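Local structure of MGS-M5 (Unidentified, 4Q3N) at residues Ile99-Val104 / Trp131-Leu136; Arg39-Glu44 / Ile61-Tyr66; Met16-Ala21 / Met236-Ile241. The protein probably catalyses the NAD-dependent interconversion of L-lactate and pyruvate, as an L-lactate dehydrogenase of the lactate/malate dehydrogenase family. One frame throughout, in Å; residues are numbered along the deposited sequence.

Running from the N terminus, the chain first lays down M16-A21, the near half of contact 3, whose partner M236-I241 comes more than two hundred residues later. Within that long span contact 2 (R39-E44 with I61-Y66) closes a short loop, and contact 1 (I99-V104 with W131-L136) then closes another, so the two stand in series and none of the three cross. Contacts 1 and 2 are local to the nucleotide-binding domain, whereas contact 3 joins that domain to the C-terminal one. Contacts 1 and 2 touch at V103 CG2 and Y66 OH (3.7 Å), contacts 2 and 3 at E44 OE1 and M16 CE (3.4 Å). Contacts 1 and 3 stay about 12 Å apart at their nearest atoms.

Contact 1 (Ile99-Val104 / Trp131-Leu136); sequences IIKTVV and WKESGL
V104 presses its CG1 methyl against the last turn of the helix that carries E133 and S134. The methyl reaches S134 CA at 3.5 Å and S134 CB at 3.7 Å, with E133 CB slightly farther off, so it rests on backbone as much as on side chain. A short, branched valine suits a place where two helices come this near: it fills the gap without needing depth, and its CB is directed toward the neighbouring helix.

K101 and E133 pack alongside. The lysine leaves with CG anti to its backbone N (chi1 174°) and stays fully extended, while the glutamate bends at chi2 and lays its carboxylate obliquely across the lysine methylenes, E133 CD being 3.6 Å from K101 CG. Both helices belong to the Rossmann-type nucleotide-binding domain: helix 89-109 leads from strand 74-77 into strand 115-118, and helix 123-134 from there into 141-143, so the contact joins the helices of two successive crossovers. I100 and V104 also reach I77 beneath them.

The charged ends of K101 and E133 meet indirectly. K101 NZ stops 4.4 Å from E133 OE1, beyond a salt bridge, and donates to a water at 2.9 Å; that water in turn donates to E133 OE2, in a bond whose shortness makes its exact length doubtful. E133 is also held by a salt bridge from K105 to OE1 and a hydrogen bond between OE2 and Y314 OH, which should help fix the carboxylate over the lysine.

Hydrogen bonding inside W131-L136 shapes the helix end. S134 OG bonds to W131 O at 2.9 Å and accepts from L136 N at 3.0 Å with an N-H...O angle of 161°, an ST turn. G135, the first residue past the helix, has positive phi (81°), where a CB would press on the carbonyl O of S134.

Contact 2 (Arg39-Glu44 / Ile61-Tyr66); sequences RKAEGE and IKAGDY
In the beta-alpha-beta unit made of strand 30-34, helix 38-49 and strand 60-63, A63 of the second strand meets A41 and E42 of the connecting helix. The whole contact turns on one methyl group. A63 CB enters the helix surface between the two residues, 3.5 Å from E42 N and 3.6 Å from A41 C, so that it packs on the peptide link itself. A41 CB faces it at 3.7 Å, and E42 CG touches the same methyl at 3.6 Å. Alanine is apt on both sides: the backbones pass with E42 CA and A63 CA only 5.0 Å apart, and a methyl group fills so narrow a gap while remaining apolar.

E42 lends only the base of its side chain to the packing. A chi1 of -70° turns CG away from the carbonyl carbon and keeps this methylene next to A63, while the extended remainder carries the carboxylate onward. There OE2 forms a salt bridge with R226 of the second subunit, so an aliphatic stem serves the domain and a charged tip serves the assembly.

On the same helix K40 and E44, one turn apart and bracketing A41 and E42, join in a salt bridge, K40 NZ to E44 OE2 at 2.7 Å, using the anti lone pair of the carboxylate oxygen. K40 NZ has a further acceptor in T11 O, and E44 OE1 pairs with K227 of the second subunit; the two lysines around the buried E44 would be expected to favour its ionised form.

Backbone hydrogen bonds of K62 and G64 hold their segment beside strand 30-34, whose other flank belongs to strand 5-9. A helix lying close over the outermost strand of a parallel sheet ordered 3-2-1-4-5-6 is characteristic of the Rossmann fold.

Contact 3 (Met16-Ala21 / Met236-Ile241); sequences MSYAYA and MALVRI
L238 puts its CB 3.4 Å from Y18 CD1, an oblique approach to the ring, and the two side chains cross at about a right angle. With chi1 at 167° the ring is thrown across toward helix 232-246. It also reaches the L238 carbonyl, Y18 CE1 lying 3.6 Å from L238 O.

V239 lies at the ring edge, its backbone N 3.7 Å from Y18 CE1 and its CA in the ring plane. Its CG2 methyl packs between Y18 and A21, 3.8 Å from Y18 CD1 and 3.6 Å from A21 CB; the small alanine, one turn on from Y18, leaves room for the branched valine.

The axes of the two segments approach to 8.5 Å and cross at -56°. Helix 13-25, which begins at what is probably the glycine-rich GxGxxG motif of the Rossmann fold in the nucleotide-binding domain, thereby packs on helix 232-246 of the C-terminal domain.

Hydrogen bonds between the segments are absent, but T242, next on the second helix, bonds through OG1 to both Y18 OH and L238 O. Tyrosine thus supplies bulk to a buried apolar junction and has its hydroxyl satisfied there.

Contact 1 (Ile99-Val104 / Trp131-Leu136)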
loop_
_atom_site.group_PDB
_atom_site.type_symbol
_atom_site.label_atom_id
_atom_site.label_comp_id
_atom_site.label_asym_id
_atom_site.label_seq_id
_atom_site.Cartn_x
_atom_site.Cartn_y
_atom_site.Cartn_z
ATOM N N ILE A 99 -6.701 36.970 7.574
ATOM C CA ILE A 99 -5.567 36.095 7.329
ATOM C C ILE A 99 -5.795 35.269 6.046
ATOM O O ILE A 99 -4.923 35.200 5.184
ATOM C CB ILE A 99 -5.309 35.188 8.535
ATOM C CG1 ILE A 99 -4.678 36.035 9.660
ATOM C CG2 ILE A 99 -4.382 34.008 8.157
ATOM C CD1 ILE A 99 -4.634 35.265 10.936
ATOM N N ILE A 100 -6.970 34.658 5.933
ATOM C CA ILE A 100 -7.316 33.851 4.758
ATOM C C ILE A 100 -7.240 34.711 3.497
ATOM O O ILE A 100 -6.673 34.309 2.489
ATOM C CB ILE A 100 -8.724 33.243 4.924
ATOM C CG1 ILE A 100 -8.726 32.286 6.122
ATOM C CG2 ILE A 100 -9.185 32.541 3.688
ATOM C CD1 ILE A 100 -7.809 31.055 5.947
ATOM N N LYS A 101 -7.808 35.910 3.562
ATOM C CA LYS A 101 -7.763 36.809 2.430
ATOM C C LYS A 101 -6.327 37.027 2.001
ATOM O O LYS A 101 -5.998 36.908 0.854
ATOM C CB LYS A 101 -8.410 38.154 2.787
ATOM C CG LYS A 101 -8.277 39.191 1.698
ATOM C CD LYS A 101 -9.035 40.473 2.051
ATOM C CE LYS A 101 -8.862 41.509 0.969
ATOM N NZ LYS A 101 -9.672 42.729 1.324
ATOM N N THR A 102 -5.465 37.390 2.938
ATOM C CA THR A 102 -4.059 37.619 2.609
ATOM C C THR A 102 -3.372 36.375 2.033
ATOM O O THR A 102 -2.652 36.479 1.074
ATOM C CB THR A 102 -3.316 38.090 3.839
ATOM O OG1 THR A 102 -3.879 39.348 4.213
ATOM C CG2 THR A 102 -1.816 38.272 3.571
ATOM N N VAL A 103 -3.589 35.211 2.633
ATOM C CA VAL A 103 -3.016 33.980 2.099
ATOM C C VAL A 103 -3.476 33.755 0.661
ATOM O O VAL A 103 -2.693 33.465 -0.233
ATOM C CB VAL A 103 -3.410 32.774 2.951
ATOM C CG1 VAL A 103 -3.063 31.441 2.197
ATOM C CG2 VAL A 103 -2.685 32.848 4.282
ATOM N N VAL A 104 -4.769 33.893 0.442
ATOM C CA VAL A 104 -5.324 33.596 -0.847
ATOM C C VAL A 104 -4.837 34.570 -1.922
ATOM O O VAL A 104 -4.468 34.134 -3.019
ATOM C CB VAL A 104 -6.841 33.556 -0.717
ATOM C CG1 VAL A 104 -7.503 33.680 -2.077
ATOM C CG2 VAL A 104 -7.204 32.242 -0.002
ATOM N N TRP A 131 -13.090 31.385 -1.160
ATOM C CA TRP A 131 -13.715 31.315 -2.479
ATOM C C TRP A 131 -13.844 32.723 -3.083
ATOM O O TRP A 131 -13.380 32.993 -4.210
ATOM C CB TRP A 131 -15.085 30.608 -2.410
ATOM C CG TRP A 131 -15.890 30.831 -3.670
ATOM C CD1 TRP A 131 -15.476 30.590 -4.961
ATOM C CD2 TRP A 131 -17.225 31.350 -3.768
ATOM N NE1 TRP A 131 -16.474 30.930 -5.845
ATOM C CE2 TRP A 131 -17.548 31.417 -5.147
ATOM C CE3 TRP A 131 -18.180 31.768 -2.833
ATOM C CZ2 TRP A 131 -18.783 31.901 -5.610
ATOM C CZ3 TRP A 131 -19.396 32.235 -3.287
ATOM C CH2 TRP A 131 -19.693 32.302 -4.673
ATOM N N LYS A 132 -14.443 33.635 -2.319
ATOM C CA LYS A 132 -14.642 35.000 -2.780
ATOM C C LYS A 132 -13.330 35.711 -3.075
ATOM O O LYS A 132 -13.228 36.423 -4.043
ATOM C CB LYS A 132 -15.442 35.805 -1.748
ATOM C CG LYS A 132 -16.852 35.296 -1.571
ATOM C CD LYS A 132 -17.535 35.226 -2.926
ATOM C CE LYS A 132 -18.527 36.341 -3.107
ATOM N NZ LYS A 132 -19.823 35.970 -2.490
ATOM N N GLU A 133 -12.321 35.529 -2.236
ATOM C CA GLU A 133 -11.109 36.323 -2.437
ATOM C C GLU A 133 -10.260 35.728 -3.557
ATOM O O GLU A 133 -9.393 36.396 -4.114
ATOM C CB GLU A 133 -10.307 36.410 -1.146
ATOM C CG GLU A 133 -11.070 37.090 0.020
ATOM C CD GLU A 133 -11.299 38.586 -0.243
ATOM O OE1 GLU A 133 -10.600 39.148 -1.109
ATOM O OE2 GLU A 133 -12.173 39.192 0.401
ATOM N N SER A 134 -10.501 34.461 -3.885
ATOM C CA SER A 134 -9.652 33.802 -4.858
ATOM C C SER A 134 -10.032 34.159 -6.280
ATOM O O SER A 134 -9.167 34.148 -7.157
ATOM C CB SER A 134 -9.697 32.274 -4.689
ATOM O OG SER A 134 -10.934 31.766 -5.170
ATOM N N GLY A 135 -11.307 34.453 -6.535
ATOM C CA GLY A 135 -11.727 34.715 -7.911
ATOM C C GLY A 135 -11.953 33.409 -8.673
ATOM O O GLY A 135 -12.297 33.412 -9.852
ATOM N N LEU A 136 -11.756 32.279 -8.005
ATOM C CA LEU A 136 -11.863 30.967 -8.674
ATOM C C LEU A 136 -13.288 30.486 -8.694
ATOM O O LEU A 136 -14.107 30.937 -7.915
ATOM C CB LEU A 136 -10.997 29.911 -7.950
ATOM C CG LEU A 136 -9.485 30.137 -7.930
ATOM C CD1 LEU A 136 -8.785 29.132 -7.005
ATOM C CD2 LEU A 136 -8.979 30.016 -9.376
HETATM O O HOH W 1 -12.279 41.679 0.838
#

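Contact 2 (Arg39-Glu44 / Ile61-Tyr66)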
loop_
_atom_site.group_PDB
_atom_site.type_symbol
_atom_site.label_atom_id
_atom_site.label_comp_id
_atom_site.label_asym_id
_atom_site.label_seq_id
_atom_site.Cartn_x
_atom_site.Cartn_y
_atom_site.Cartn_z
ATOM N N ARG A 39 12.045 29.559 9.114
ATOM C CA ARG A 39 12.937 28.622 9.791
ATOM C C ARG A 39 12.177 27.401 10.291
ATOM O O ARG A 39 12.678 26.270 10.234
ATOM C CB ARG A 39 13.644 29.296 10.974
ATOM C CG ARG A 39 14.772 30.225 10.582
ATOM C CD ARG A 39 15.478 30.791 11.815
ATOM N NE ARG A 39 16.189 29.768 12.591
ATOM C CZ ARG A 39 15.754 29.227 13.729
ATOM N NH1 ARG A 39 14.591 29.597 14.271
ATOM N NH2 ARG A 39 16.502 28.315 14.335
ATOM N N LYS A 40 10.979 27.641 10.816
ATOM C CA LYS A 40 10.142 26.555 11.298
ATOM C C LYS A 40 9.755 25.627 10.120
ATOM O O LYS A 40 9.888 24.388 10.205
ATOM C CB LYS A 40 8.922 27.135 12.002
ATOM C CG LYS A 40 7.706 26.241 12.102
ATOM C CD LYS A 40 7.666 25.405 13.336
ATOM C CE LYS A 40 6.216 25.083 13.719
ATOM N NZ LYS A 40 5.870 23.637 13.486
ATOM N N ALA A 41 9.301 26.202 9.009
ATOM C CA ALA A 41 8.948 25.369 7.866
ATOM C C ALA A 41 10.147 24.547 7.372
ATOM O O ALA A 41 9.991 23.394 6.951
ATOM C CB ALA A 41 8.378 26.231 6.719
ATOM N N GLU A 42 11.323 25.163 7.357
ATOM C CA GLU A 42 12.546 24.458 6.997
ATOM C C GLU A 42 12.847 23.286 7.939
ATOM O O GLU A 42 13.286 22.226 7.482
ATOM C CB GLU A 42 13.753 25.449 6.993
ATOM C CG GLU A 42 13.608 26.390 5.816
ATOM C CD GLU A 42 14.638 27.501 5.781
ATOM O OE1 GLU A 42 14.770 28.137 4.709
ATOM O OE2 GLU A 42 15.290 27.741 6.812
ATOM N N GLY A 43 12.654 23.491 9.244
ATOM C CA GLY A 43 12.836 22.411 10.220
ATOM C C GLY A 43 11.854 21.287 9.999
ATOM O O GLY A 43 12.207 20.099 10.116
ATOM N N GLU A 44 10.616 21.636 9.661
ATOM C CA GLU A 44 9.591 20.622 9.436
ATOM C C GLU A 44 9.935 19.835 8.175
ATOM O O GLU A 44 9.767 18.632 8.125
ATOM C CB GLU A 44 8.185 21.257 9.285
ATOM C CG GLU A 44 7.644 21.887 10.595
ATOM C CD GLU A 44 7.224 20.833 11.617
ATOM O OE1 GLU A 44 7.504 19.616 11.381
ATOM O OE2 GLU A 44 6.660 21.205 12.683
ATOM N N ILE A 61 10.362 17.016 -0.945
ATOM C CA ILE A 61 9.752 17.843 0.105
ATOM C C ILE A 61 10.648 19.032 0.451
ATOM O O ILE A 61 11.851 18.850 0.670
ATOM C CB ILE A 61 9.503 17.033 1.412
ATOM C CG1 ILE A 61 8.715 15.742 1.117
ATOM C CG2 ILE A 61 8.789 17.943 2.500
ATOM C CD1 ILE A 61 8.480 14.915 2.423
ATOM N N LYS A 62 10.085 20.240 0.465
ATOM C CA LYS A 62 10.893 21.402 0.841
ATOM C C LYS A 62 10.042 22.493 1.500
ATOM O O LYS A 62 8.813 22.505 1.360
ATOM C CB LYS A 62 11.587 21.975 -0.383
ATOM C CG LYS A 62 10.665 22.775 -1.236
ATOM C CD LYS A 62 11.389 23.315 -2.492
ATOM C CE LYS A 62 10.424 24.165 -3.323
ATOM N NZ LYS A 62 11.157 25.045 -4.249
ATOM N N ALA A 63 10.682 23.419 2.230
ATOM C CA ALA A 63 9.972 24.623 2.667
ATOM C C ALA A 63 9.998 25.563 1.480
ATOM O O ALA A 63 11.011 25.624 0.805
ATOM C CB ALA A 63 10.702 25.317 3.940
ATOM N N GLY A 64 8.944 26.322 1.210
ATOM C CA GLY A 64 9.032 27.226 0.064
ATOM C C GLY A 64 8.353 28.555 0.304
ATOM O O GLY A 64 8.147 28.926 1.460
ATOM N N ASP A 65 7.979 29.236 -0.783
ATOM C CA ASP A 65 7.407 30.580 -0.736
ATOM C C ASP A 65 6.149 30.544 -1.592
ATOM O O ASP A 65 5.879 29.549 -2.214
ATOM C CB ASP A 65 8.369 31.643 -1.297
ATOM C CG ASP A 65 9.779 31.524 -0.734
ATOM O OD1 ASP A 65 9.961 31.760 0.483
ATOM O OD2 ASP A 65 10.712 31.211 -1.519
ATOM N N TYR A 66 5.438 31.654 -1.707
ATOM C CA TYR A 66 4.184 31.632 -2.435
ATOM C C TYR A 66 4.391 31.338 -3.918
ATOM O O TYR A 66 3.535 30.714 -4.544
ATOM C CB TYR A 66 3.431 32.968 -2.233
ATOM C CG TYR A 66 2.675 32.930 -0.924
ATOM C CD1 TYR A 66 1.566 32.109 -0.780
ATOM C CD2 TYR A 66 3.102 33.669 0.181
ATOM C CE1 TYR A 66 0.879 32.042 0.417
ATOM C CE2 TYR A 66 2.409 33.624 1.388
ATOM C CZ TYR A 66 1.292 32.811 1.491
ATOM O OH TYR A 66 0.601 32.712 2.663
#

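Contact 3 (Met16-Ala21 / Met236-Ile241)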
loop_
_atom_site.group_PDB
_atom_site.type_symbol
_atom_site.label_atom_id
_atom_site.label_comp_id
_atom_site.label_asym_id
_atom_site.label_seq_id
_atom_site.Cartn_x
_atom_site.Cartn_y
_atom_site.Cartn_z
ATOM N N MET A 16 0.912 19.818 9.625
ATOM C CA MET A 16 2.032 18.882 9.616
ATOM C C MET A 16 1.543 17.417 9.828
ATOM O O MET A 16 2.175 16.507 9.345
ATOM C CB MET A 16 3.094 19.244 10.665
ATOM C CG MET A 16 3.878 20.537 10.282
ATOM S SD MET A 16 4.615 20.428 8.643
ATOM C CE MET A 16 5.534 18.841 8.672
ATOM N N SER A 17 0.466 17.214 10.565
ATOM C CA SER A 17 -0.105 15.872 10.689
ATOM C C SER A 17 -0.601 15.434 9.307
ATOM O O SER A 17 -0.371 14.315 8.854
ATOM C CB SER A 17 -1.232 15.885 11.716
ATOM O OG SER A 17 -0.671 16.041 13.020
ATOM N N TYR A 18 -1.211 16.368 8.600
ATOM C CA TYR A 18 -1.605 16.128 7.217
ATOM C C TYR A 18 -0.384 15.757 6.338
ATOM O O TYR A 18 -0.381 14.708 5.641
ATOM C CB TYR A 18 -2.302 17.383 6.669
ATOM C CG TYR A 18 -2.480 17.397 5.147
ATOM C CD1 TYR A 18 -3.132 16.359 4.477
ATOM C CD2 TYR A 18 -2.018 18.466 4.400
ATOM C CE1 TYR A 18 -3.316 16.397 3.044
ATOM C CE2 TYR A 18 -2.214 18.541 2.985
ATOM C CZ TYR A 18 -2.871 17.501 2.328
ATOM O OH TYR A 18 -3.045 17.567 0.958
ATOM N N ALA A 19 0.660 16.576 6.377
ATOM C CA ALA A 19 1.850 16.297 5.594
ATOM C C ALA A 19 2.467 14.924 5.976
ATOM O O ALA A 19 2.796 14.132 5.084
ATOM C CB ALA A 19 2.877 17.397 5.765
ATOM N N TYR A 20 2.567 14.642 7.278
ATOM C CA TYR A 20 3.213 13.397 7.686
ATOM C C TYR A 20 2.373 12.215 7.231
ATOM O O TYR A 20 2.912 11.168 6.865
ATOM C CB TYR A 20 3.354 13.332 9.179
ATOM C CG TYR A 20 4.255 12.247 9.763
ATOM C CD1 TYR A 20 5.581 12.057 9.315
ATOM C CD2 TYR A 20 3.827 11.535 10.847
ATOM C CE1 TYR A 20 6.410 11.134 9.971
ATOM C CE2 TYR A 20 4.651 10.621 11.508
ATOM C CZ TYR A 20 5.930 10.459 11.068
ATOM O OH TYR A 20 6.690 9.580 11.791
ATOM N N ALA A 21 1.059 12.341 7.362
ATOM C CA ALA A 21 0.178 11.249 6.931
ATOM C C ALA A 21 0.353 10.990 5.432
ATOM O O ALA A 21 0.403 9.811 4.994
ATOM C CB ALA A 21 -1.327 11.564 7.302
ATOM N N MET A 236 -5.839 12.865 8.628
ATOM C CA MET A 236 -6.220 11.741 7.730
ATOM C C MET A 236 -7.443 12.069 6.857
ATOM O O MET A 236 -7.567 11.567 5.728
ATOM C CB MET A 236 -6.477 10.491 8.576
ATOM C CG MET A 236 -5.121 9.934 9.134
ATOM S SD MET A 236 -5.278 8.401 10.041
ATOM C CE MET A 236 -5.580 7.245 8.637
ATOM N N ALA A 237 -8.352 12.920 7.363
ATOM C CA ALA A 237 -9.477 13.389 6.554
ATOM C C ALA A 237 -8.921 14.190 5.363
ATOM O O ALA A 237 -9.370 14.010 4.226
ATOM C CB ALA A 237 -10.441 14.309 7.414
ATOM N N LEU A 238 -7.967 15.104 5.631
ATOM C CA LEU A 238 -7.385 15.907 4.547
ATOM C C LEU A 238 -6.642 15.013 3.513
ATOM O O LEU A 238 -6.658 15.286 2.291
ATOM C CB LEU A 238 -6.411 16.963 5.089
ATOM C CG LEU A 238 -7.082 18.059 5.951
ATOM C CD1 LEU A 238 -6.059 18.930 6.764
ATOM C CD2 LEU A 238 -8.016 18.942 5.060
ATOM N N VAL A 239 -5.966 13.984 4.009
ATOM C CA VAL A 239 -5.334 13.031 3.082
ATOM C C VAL A 239 -6.378 12.403 2.173
ATOM O O VAL A 239 -6.199 12.288 0.936
ATOM C CB VAL A 239 -4.569 11.932 3.837
ATOM C CG1 VAL A 239 -4.104 10.837 2.794
ATOM C CG2 VAL A 239 -3.388 12.589 4.543
ATOM N N ARG A 240 -7.501 12.017 2.765
ATOM C CA ARG A 240 -8.513 11.311 1.980
ATOM C C ARG A 240 -9.101 12.202 0.926
ATOM O O ARG A 240 -9.369 11.753 -0.206
ATOM C CB ARG A 240 -9.636 10.788 2.871
ATOM C CG ARG A 240 -10.566 9.785 2.145
ATOM C CD ARG A 240 -9.735 8.479 1.733
ATOM N NE ARG A 240 -10.446 7.618 0.789
ATOM C CZ ARG A 240 -10.576 7.836 -0.520
ATOM N NH1 ARG A 240 -10.114 8.952 -1.082
ATOM N NH2 ARG A 240 -11.218 6.941 -1.271
ATOM N N ILE A 241 -9.327 13.468 1.281
ATOM C CA ILE A 241 -9.835 14.443 0.300
ATOM C C ILE A 241 -8.811 14.613 -0.819
ATOM O O ILE A 241 -9.141 14.580 -2.002
ATOM C CB ILE A 241 -10.146 15.802 0.957
ATOM C CG1 ILE A 241 -11.351 15.641 1.925
ATOM C CG2 ILE A 241 -10.430 16.858 -0.105
ATOM C CD1 ILE A 241 -11.464 16.790 3.024
#